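Local structure of uncharacterized protein (Bacteroides ovatus, 4DQA) at residues F163-L168 and V286-V291; E184-L189 and P258-G263; E322-G327 and G338-I343. The protein is of unknown function but probably binds carbohydrate, combining an N-terminal BT_3987-like domain with a concanavalin A-like lectin/glucanase domain. One frame throughout, in Å; residues are numbered along the deposited sequence.

Interaction 1. Residues F163-L168 and V286-V291; sequences FTYEAL and VRVWSV
Two neighbouring strands in a large antiparallel sheet of the concanavalin A-like domain meet here, Thr164 facing Trp289 and Glu166 facing Arg287 as hydrogen-bonded pairs, with Tyr165 and Val288 forming the non-hydrogen-bonded pair between them. The short strand axes run at 177°. Each hydrogen-bonded pair exchanges two backbone bonds, for example Trp289 N to Thr164 O at 2.9 Å and Arg287 N to Glu166 O at 2.8 Å. On the face carrying Tyr165 and Val288 the packing is apolar: Tyr165 CD1 lies 4.2 Å from Val288 CG2, and the Tyr165 hydroxyl bonds to Met187 O instead of across this pair of strands. Both side chains also touch Met181, which suits an aromatic ring and a branched aliphatic side chain. The face bearing Thr164, Glu166, Arg287 and Trp289 is buried yet carries charged and polar groups, and Glu166 organises it. With chi1 at 61° its CG sits between the backbone N and the carbonyl carbon, and the chain runs on extended to the carboxylate. There OE2 accepts from the indole Trp289 NE1 at 2.8 Å, on its anti side, and forms a salt bridge to Arg287 NH1 at 2.9 Å whose hydrogen bond is weak. Glutamate fits this place because one oxygen can serve both donors, while a water donates to OE1 and accepts only weakly from Arg287 NH1; His225 NE2 also bonds weakly to OE1. The carboxylate and guanidinium planes stand 86° apart, and NH2 of Arg287 turns to Glu285 and to Asn301 O. Trp289 lies beside Thr164, pointing the same way, its CD1 3.7 Å from Thr164 CB. Thr164 OG1, also bonded to Arg293 N, donates to a lone pair of Val291 O, 2.7 Å away.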
loop_
_atom_site.group_PDB
_atom_site.type_symbol
_atom_site.label_atom_id
_atom_site.label_comp_id
_atom_site.label_asym_id
_atom_site.label_seq_id
_atom_site.Cartn_x
_atom_site.Cartn_y
_atom_site.Cartn_z
ATOM N N PHE A 163 0.890 -5.397 19.395
ATOM C CA PHE A 163 0.399 -6.034 18.184
ATOM C C PHE A 163 -0.573 -5.139 17.447
ATOM O O PHE A 163 -1.020 -4.107 17.961
ATOM C CB PHE A 163 -0.274 -7.365 18.522
ATOM C CG PHE A 163 -1.594 -7.202 19.197
ATOM C CD1 PHE A 163 -1.652 -7.009 20.560
ATOM C CD2 PHE A 163 -2.769 -7.190 18.462
ATOM C CE1 PHE A 163 -2.864 -6.819 21.208
ATOM C CE2 PHE A 163 -3.996 -7.004 19.108
ATOM C CZ PHE A 163 -4.025 -6.811 20.479
ATOM N N THR A 164 -0.870 -5.573 16.227
ATOM C CA THR A 164 -1.843 -4.919 15.350
ATOM C C THR A 164 -2.630 -5.963 14.601
ATOM O O THR A 164 -2.064 -6.930 14.073
ATOM C CB THR A 164 -1.135 -4.029 14.313
ATOM O OG1 THR A 164 -0.324 -3.070 14.982
ATOM C CG2 THR A 164 -2.142 -3.296 13.438
ATOM N N TYR A 165 -3.943 -5.764 14.541
ATOM C CA TYR A 165 -4.793 -6.458 13.580
ATOM C C TYR A 165 -5.240 -5.389 12.603
ATOM O O TYR A 165 -5.636 -4.308 13.035
ATOM C CB TYR A 165 -6.087 -6.984 14.205
ATOM C CG TYR A 165 -6.014 -8.070 15.258
ATOM C CD1 TYR A 165 -4.849 -8.777 15.524
ATOM C CD2 TYR A 165 -7.165 -8.401 15.989
ATOM C CE1 TYR A 165 -4.824 -9.786 16.480
ATOM C CE2 TYR A 165 -7.148 -9.401 16.953
ATOM C CZ TYR A 165 -5.985 -10.101 17.187
ATOM O OH TYR A 165 -5.952 -11.101 18.144
ATOM N N GLU A 166 -5.248 -5.680 11.314
ATOM C CA GLU A 166 -5.829 -4.727 10.358
ATOM C C GLU A 166 -6.408 -5.447 9.161
ATOM O O GLU A 166 -6.013 -6.564 8.839
ATOM C CB GLU A 166 -4.869 -3.632 9.902
ATOM C CG GLU A 166 -3.645 -4.150 9.206
ATOM C CD GLU A 166 -2.742 -3.052 8.658
ATOM O OE1 GLU A 166 -3.257 -1.976 8.310
ATOM O OE2 GLU A 166 -1.509 -3.283 8.523
ATOM N N ALA A 167 -7.384 -4.812 8.533
ATOM C CA ALA A 167 -8.009 -5.351 7.320
ATOM C C ALA A 167 -8.794 -4.273 6.621
ATOM O O ALA A 167 -9.290 -3.322 7.250
ATOM C CB ALA A 167 -8.948 -6.469 7.660
ATOM N N LEU A 168 -8.965 -4.446 5.315
ATOM C CA LEU A 168 -10.022 -3.760 4.565
ATOM C C LEU A 168 -11.237 -4.679 4.599
ATOM O O LEU A 168 -11.135 -5.884 4.302
ATOM C CB LEU A 168 -9.623 -3.514 3.111
ATOM C CG LEU A 168 -8.483 -2.533 2.920
ATOM C CD1 LEU A 168 -7.826 -2.710 1.538
ATOM C CD2 LEU A 168 -8.926 -1.092 3.125
ATOM N N VAL A 286 -5.662 -8.374 4.856
ATOM C CA VAL A 286 -5.782 -8.809 6.254
ATOM C C VAL A 286 -4.405 -9.082 6.831
ATOM O O VAL A 286 -3.637 -9.855 6.254
ATOM C CB VAL A 286 -6.614 -10.092 6.327
ATOM C CG1 VAL A 286 -6.689 -10.629 7.742
ATOM C CG2 VAL A 286 -8.010 -9.877 5.760
ATOM N N ARG A 287 -4.067 -8.422 7.935
ATOM C CA ARG A 287 -2.725 -8.539 8.513
ATOM C C ARG A 287 -2.731 -8.639 10.006
ATOM O O ARG A 287 -3.553 -8.026 10.675
ATOM C CB ARG A 287 -1.855 -7.342 8.129
ATOM C CG ARG A 287 -1.923 -6.975 6.651
ATOM C CD ARG A 287 -1.087 -5.728 6.369
ATOM N NE ARG A 287 -1.390 -5.222 5.029
ATOM C CZ ARG A 287 -1.467 -3.948 4.703
ATOM N NH1 ARG A 287 -1.241 -3.000 5.604
ATOM N NH2 ARG A 287 -1.754 -3.607 3.457
ATOM N N VAL A 288 -1.737 -9.347 10.535
ATOM C CA VAL A 288 -1.441 -9.311 11.963
ATOM C C VAL A 288 0.028 -8.955 12.089
ATOM O O VAL A 288 0.864 -9.536 11.394
ATOM C CB VAL A 288 -1.656 -10.652 12.644
ATOM C CG1 VAL A 288 -1.259 -10.562 14.125
ATOM C CG2 VAL A 288 -3.104 -11.088 12.547
ATOM N N TRP A 289 0.335 -7.998 12.960
ATOM C CA TRP A 289 1.711 -7.592 13.213
ATOM C C TRP A 289 2.044 -7.834 14.666
ATOM O O TRP A 289 1.187 -7.705 15.543
ATOM C CB TRP A 289 1.892 -6.088 12.969
ATOM C CG TRP A 289 1.562 -5.584 11.615
ATOM C CD1 TRP A 289 0.316 -5.315 11.115
ATOM C CD2 TRP A 289 2.497 -5.210 10.586
ATOM N NE1 TRP A 289 0.418 -4.824 9.834
ATOM C CE2 TRP A 289 1.749 -4.739 9.497
ATOM C CE3 TRP A 289 3.897 -5.246 10.477
ATOM C CZ2 TRP A 289 2.340 -4.304 8.310
ATOM C CZ3 TRP A 289 4.485 -4.815 9.292
ATOM C CH2 TRP A 289 3.706 -4.354 8.228
ATOM N N SER A 290 3.322 -8.105 14.931
ATOM C CA SER A 290 3.825 -8.222 16.294
ATOM C C SER A 290 4.402 -6.901 16.842
ATOM O O SER A 290 5.260 -6.898 17.743
ATOM C CB SER A 290 4.890 -9.314 16.338
ATOM O OG SER A 290 5.943 -9.007 15.444
ATOM N N VAL A 291 3.936 -5.785 16.279
ATOM C CA VAL A 291 4.208 -4.449 16.782
ATOM C C VAL A 291 2.926 -3.640 16.728
ATOM O O VAL A 291 1.973 -4.035 16.027
ATOM C CB VAL A 291 5.261 -3.728 15.920
ATOM C CG1 VAL A 291 6.565 -4.502 15.962
ATOM C CG2 VAL A 291 4.779 -3.541 14.475
HETATM O O HOH W 1 -1.872 -0.197 6.725
#

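Interaction 2. Residues E184-L189 and P258-G263; sequences EGVMIL and PNSDMG
A selenium atom resting against a backbone carbonyl is the oddest feature here: SE of Met262, a selenomethionine, lies 3.5 Å from Glu184 O. Met262 belongs to a type II' beta turn running from Ser260 to Gly263 and closed by Gly263 N bonding to Ser260 O at 3.0 Å. Asp261, second in that turn, takes a positive phi of 58°, a position more often given to glycine. Opposite the turn lies the loop leading into strand 187-190 of the concanavalin A-like domain, where Val186 and Met187 both face Thr183 in a classic beta bulge. The two loops meet by van der Waals packing. Met262 has a flexible, unbranched chain, bent at chi2 and chi3, and its CE comes 3.8 Å from Glu184 CB. The Glu184 carboxylate serves elsewhere, in a salt bridge to Arg277. The bond from CA to CB of Val186 points toward the turn, and its CG2 methyl makes the contact, 3.9 Å from Asp261 OD2. Between these contacts Gly185 makes the bend at a phi of 88°, where a CB would press on the carbonyl O of Glu184. Just outside the two segments, Thr183 OG1 bonds directly to Pro258 O. Within them one water bridges the backbones, accepting from Glu184 N and donating to Gly263 O, each at 2.9 Å.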
loop_
_atom_site.group_PDB
_atom_site.type_symbol
_atom_site.label_atom_id
_atom_site.label_comp_id
_atom_site.label_asym_id
_atom_site.label_seq_id
_atom_site.Cartn_x
_atom_site.Cartn_y
_atom_site.Cartn_z
ATOM N N GLU A 184 -11.120 -15.827 20.170
ATOM C CA GLU A 184 -12.294 -15.659 21.014
ATOM C C GLU A 184 -11.996 -15.935 22.477
ATOM O O GLU A 184 -11.328 -16.917 22.829
ATOM C CB GLU A 184 -13.443 -16.540 20.507
ATOM C CG GLU A 184 -14.680 -16.619 21.432
ATOM C CD GLU A 184 -15.375 -15.306 21.694
ATOM O OE1 GLU A 184 -15.079 -14.317 20.985
ATOM O OE2 GLU A 184 -16.215 -15.269 22.626
ATOM N N GLY A 185 -12.451 -15.019 23.332
ATOM C CA GLY A 185 -12.256 -15.141 24.757
ATOM C C GLY A 185 -10.938 -14.533 25.210
ATOM O O GLY A 185 -10.714 -14.395 26.408
ATOM N N VAL A 186 -10.095 -14.152 24.252
ATOM C CA VAL A 186 -8.759 -13.658 24.559
ATOM C C VAL A 186 -8.463 -12.293 23.929
ATOM O O VAL A 186 -8.171 -11.327 24.649
ATOM C CB VAL A 186 -7.691 -14.682 24.124
ATOM C CG1 VAL A 186 -6.287 -14.172 24.410
ATOM C CG2 VAL A 186 -7.930 -16.032 24.835
HETATM N N MSE A 187 -8.545 -12.205 22.605
HETATM C CA MSE A 187 -8.337 -10.942 21.887
HETATM C C MSE A 187 -8.952 -11.057 20.499
HETATM O O MSE A 187 -8.334 -11.587 19.577
HETATM C CB MSE A 187 -6.850 -10.595 21.771
HETATM C CG MSE A 187 -6.579 -9.225 21.209
HETATM SE SE MSE A 187 -7.082 -7.818 22.423
HETATM C CE MSE A 187 -5.894 -8.274 23.876
ATOM N N ILE A 188 -10.174 -10.554 20.353
ATOM C CA ILE A 188 -10.870 -10.673 19.078
ATOM C C ILE A 188 -11.452 -9.312 18.659
ATOM O O ILE A 188 -11.934 -8.537 19.488
ATOM C CB ILE A 188 -11.927 -11.803 19.150
ATOM C CG1 ILE A 188 -12.412 -12.214 17.749
ATOM C CG2 ILE A 188 -13.092 -11.387 20.011
ATOM C CD1 ILE A 188 -13.207 -13.509 17.712
ATOM N N LEU A 189 -11.331 -9.016 17.373
ATOM C CA LEU A 189 -11.939 -7.845 16.765
ATOM C C LEU A 189 -13.182 -8.289 16.017
ATOM O O LEU A 189 -13.145 -9.215 15.182
ATOM C CB LEU A 189 -10.950 -7.165 15.822
ATOM C CG LEU A 189 -11.438 -5.901 15.113
ATOM C CD1 LEU A 189 -11.634 -4.800 16.130
ATOM C CD2 LEU A 189 -10.429 -5.488 14.038
ATOM N N PRO A 258 -2.096 -15.998 21.141
ATOM C CA PRO A 258 -3.142 -16.122 20.106
ATOM C C PRO A 258 -3.605 -17.552 19.878
ATOM O O PRO A 258 -4.650 -17.803 19.269
ATOM C CB PRO A 258 -2.463 -15.589 18.849
ATOM C CG PRO A 258 -0.998 -15.901 19.073
ATOM C CD PRO A 258 -0.792 -15.638 20.554
ATOM N N ASN A 259 -2.801 -18.497 20.330
ATOM C CA ASN A 259 -3.115 -19.885 20.120
ATOM C C ASN A 259 -3.940 -20.480 21.250
ATOM O O ASN A 259 -4.297 -21.649 21.208
ATOM C CB ASN A 259 -1.805 -20.692 19.934
ATOM C CG ASN A 259 -1.006 -20.293 18.679
ATOM O OD1 ASN A 259 -1.553 -19.851 17.667
ATOM N ND2 ASN A 259 0.308 -20.458 18.747
ATOM N N SER A 260 -4.259 -19.689 22.279
ATOM C CA SER A 260 -4.987 -20.271 23.393
ATOM C C SER A 260 -6.426 -20.628 23.010
ATOM O O SER A 260 -7.060 -20.035 22.130
ATOM C CB SER A 260 -4.880 -19.456 24.707
ATOM O OG SER A 260 -5.100 -18.070 24.552
ATOM N N ASP A 261 -6.901 -21.676 23.668
ATOM C CA ASP A 261 -8.196 -22.272 23.385
ATOM C C ASP A 261 -8.336 -22.748 21.927
ATOM O O ASP A 261 -7.502 -23.516 21.421
ATOM C CB ASP A 261 -9.293 -21.283 23.779
ATOM C CG ASP A 261 -9.087 -20.727 25.160
ATOM O OD1 ASP A 261 -8.522 -21.458 26.005
ATOM O OD2 ASP A 261 -9.487 -19.569 25.414
HETATM N N MSE A 262 -9.381 -22.289 21.248
HETATM C CA MSE A 262 -9.630 -22.640 19.848
HETATM C C MSE A 262 -8.672 -21.938 18.889
HETATM O O MSE A 262 -8.589 -22.270 17.680
HETATM C CB MSE A 262 -11.054 -22.238 19.472
HETATM C CG MSE A 262 -11.195 -20.764 19.068
HETATM SE SE MSE A 262 -11.141 -19.554 20.602
HETATM C CE MSE A 262 -12.779 -20.134 21.448
ATOM N N GLY A 263 -7.955 -20.950 19.424
ATOM C CA GLY A 263 -6.942 -20.278 18.665
ATOM C C GLY A 263 -7.548 -19.207 17.785
ATOM O O GLY A 263 -8.702 -18.794 17.956
HETATM O O HOH W 2 -11.129 -17.316 17.696
#

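Interaction 3. Residues E322-G327 and G338-I343; sequences ETQEGG and GTTNGI
Gln324 makes two side-chain to backbone hydrogen bonds, both to Ile343. Its primary amide pairs with the backbone N-H and C=O of Ile343, much as a peptide group would: OE1 accepts from Ile343 N at 3.0 Å, on a lone pair in the carbonyl plane, and NE2 donates to Ile343 O at 2.9 Å. Both bonds are close to straight, at 169°, and Ile343 O lies nearly in the plane of the glutamine amide. Glutamine suits this place because its amide offers the same acceptor and donor as a peptide group, on an arm long enough to reach. CG stands anti to the carbonyl carbon (chi1 -66°) and the chain is extended beyond it. The amide also touches Gly342 CA (OE1, 3.6 Å) and Ile343 CB (NE2, 4.0 Å).

Backbone pairing makes the second link. Thr340 N donates to Gly327 O at 2.9 Å, and the same oxygen receives a CA-H contact from Thr339 CA at 3.4 Å. This extends the pairing of strands 328-330 and 337-340 in a five-stranded antiparallel sheet, which also includes strands 150-152 and 264-266. Strand 324-325 is at the edge of this sheet within the chain, with strand 328-330 between it and 337-340; Gln324 passes Ile329 to reach Ile343. Glycine is needed at 327, since at a phi of 92° a CB would be jammed against the carbonyl O of Gly326.

Bonds within one segment shape the second partner. Thr340 OG1, anti to its own backbone N, accepts from Gly342 N at 2.9 Å to form an ST turn, and it is also hydrogen-bonded to Tyr149 O. Threonine suits position 340 because its hydroxyl can accept from Gly342 N while its CG2 methyl lies 3.8 Å from Gly327 O.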
loop_
_atom_site.group_PDB
_atom_site.type_symbol
_atom_site.label_atom_id
_atom_site.label_comp_id
_atom_site.label_asym_id
_atom_site.label_seq_id
_atom_site.Cartn_x
_atom_site.Cartn_y
_atom_site.Cartn_z
ATOM N N GLU A 322 -2.749 -15.630 -3.328
ATOM C CA GLU A 322 -2.423 -16.713 -2.397
ATOM C C GLU A 322 -2.789 -18.064 -2.955
ATOM O O GLU A 322 -3.813 -18.255 -3.607
ATOM C CB GLU A 322 -3.098 -16.550 -1.036
ATOM C CG GLU A 322 -2.441 -15.496 -0.143
ATOM C CD GLU A 322 -3.073 -14.118 -0.189
ATOM O OE1 GLU A 322 -4.293 -13.993 -0.415
ATOM O OE2 GLU A 322 -2.302 -13.167 0.035
ATOM N N THR A 323 -1.925 -19.010 -2.664
ATOM C CA THR A 323 -2.169 -20.393 -2.980
ATOM C C THR A 323 -3.180 -21.010 -2.043
ATOM O O THR A 323 -2.977 -21.023 -0.825
ATOM C CB THR A 323 -0.855 -21.168 -2.866
ATOM O OG1 THR A 323 0.040 -20.729 -3.897
ATOM C CG2 THR A 323 -1.075 -22.662 -2.981
ATOM N N GLN A 324 -4.255 -21.543 -2.611
ATOM C CA GLN A 324 -5.207 -22.398 -1.917
ATOM C C GLN A 324 -5.172 -23.775 -2.515
ATOM O O GLN A 324 -5.339 -23.944 -3.728
ATOM C CB GLN A 324 -6.628 -21.833 -2.035
ATOM C CG GLN A 324 -6.782 -20.512 -1.316
ATOM C CD GLN A 324 -8.231 -20.046 -1.226
ATOM O OE1 GLN A 324 -9.063 -20.690 -0.578
ATOM N NE2 GLN A 324 -8.510 -18.886 -1.823
ATOM N N GLU A 325 -4.918 -24.782 -1.670
ATOM C CA GLU A 325 -4.981 -26.175 -2.082
ATOM C C GLU A 325 -5.102 -27.051 -0.865
ATOM O O GLU A 325 -4.588 -26.712 0.197
ATOM C CB GLU A 325 -3.754 -26.574 -2.866
ATOM C CG GLU A 325 -3.818 -28.047 -3.373
ATOM C CD GLU A 325 -5.019 -28.308 -4.300
ATOM O OE1 GLU A 325 -6.140 -28.666 -3.807
ATOM O OE2 GLU A 325 -4.823 -28.131 -5.531
ATOM N N GLY A 326 -5.857 -28.142 -0.993
ATOM C CA GLY A 326 -5.922 -29.160 0.055
ATOM C C GLY A 326 -6.485 -28.781 1.420
ATOM O O GLY A 326 -6.215 -29.470 2.428
ATOM N N GLY A 327 -7.292 -27.747 1.447
ATOM C CA GLY A 327 -7.868 -27.226 2.677
ATOM C C GLY A 327 -7.025 -26.123 3.314
ATOM O O GLY A 327 -7.367 -25.635 4.376
ATOM N N GLY A 338 -2.899 -21.482 6.708
ATOM C CA GLY A 338 -4.187 -21.428 7.366
ATOM C C GLY A 338 -5.128 -22.498 6.840
ATOM O O GLY A 338 -5.083 -22.836 5.658
ATOM N N THR A 339 -5.933 -23.064 7.713
ATOM C CA THR A 339 -6.897 -24.079 7.310
ATOM C C THR A 339 -8.197 -23.360 7.005
ATOM O O THR A 339 -8.623 -22.452 7.756
ATOM C CB THR A 339 -7.105 -25.126 8.430
ATOM O OG1 THR A 339 -5.876 -25.869 8.604
ATOM C CG2 THR A 339 -8.194 -26.133 8.078
ATOM N N THR A 340 -8.840 -23.711 5.899
ATOM C CA THR A 340 -10.014 -22.971 5.456
ATOM C C THR A 340 -10.977 -23.856 4.697
ATOM O O THR A 340 -10.580 -24.875 4.126
ATOM C CB THR A 340 -9.596 -21.771 4.553
ATOM O OG1 THR A 340 -10.741 -21.035 4.140
ATOM C CG2 THR A 340 -8.861 -22.254 3.323
ATOM N N ASN A 341 -12.255 -23.474 4.714
ATOM C CA ASN A 341 -13.230 -24.082 3.831
ATOM C C ASN A 341 -13.271 -23.463 2.438
ATOM O O ASN A 341 -14.062 -23.880 1.586
ATOM C CB ASN A 341 -14.624 -24.178 4.475
ATOM C CG ASN A 341 -15.209 -22.852 4.891
ATOM O OD1 ASN A 341 -14.515 -21.872 5.122
ATOM N ND2 ASN A 341 -16.530 -22.826 4.982
ATOM N N GLY A 342 -12.378 -22.509 2.199
ATOM C CA GLY A 342 -12.140 -21.982 0.860
ATOM C C GLY A 342 -12.628 -20.555 0.736
ATOM O O GLY A 342 -13.794 -20.288 0.964
ATOM N N ILE A 343 -11.733 -19.666 0.359
ATOM C CA ILE A 343 -12.060 -18.258 0.226
ATOM C C ILE A 343 -12.179 -17.951 -1.260
ATOM O O ILE A 343 -11.173 -17.863 -1.985
ATOM C CB ILE A 343 -11.017 -17.371 0.885
ATOM C CG1 ILE A 343 -10.814 -17.735 2.363
ATOM C CG2 ILE A 343 -11.460 -15.904 0.766
ATOM C CD1 ILE A 343 -12.074 -17.820 3.221
#

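Overall arrangement
Interactions 1 and 2 both belong to the concanavalin A-like domain, and their centres are 15 Å apart. Along the chain, 184-189 and 258-263 both fall between the two strands joined in interaction 1, so that pairing brackets the surface loops. The two contacts touch directly: Phe163 packs on Met187 and Tyr165 on Leu189, tying the buried strand pair to strand 187-190. Interaction 3 follows both in sequence, its centre about 20 Å from that of interaction 1 and 21 Å from that of interaction 2, and touches neither. A connection through the fold remains, because strand 264-266, which directly follows the 258-263 turn, joins the sheet that holds interaction 3.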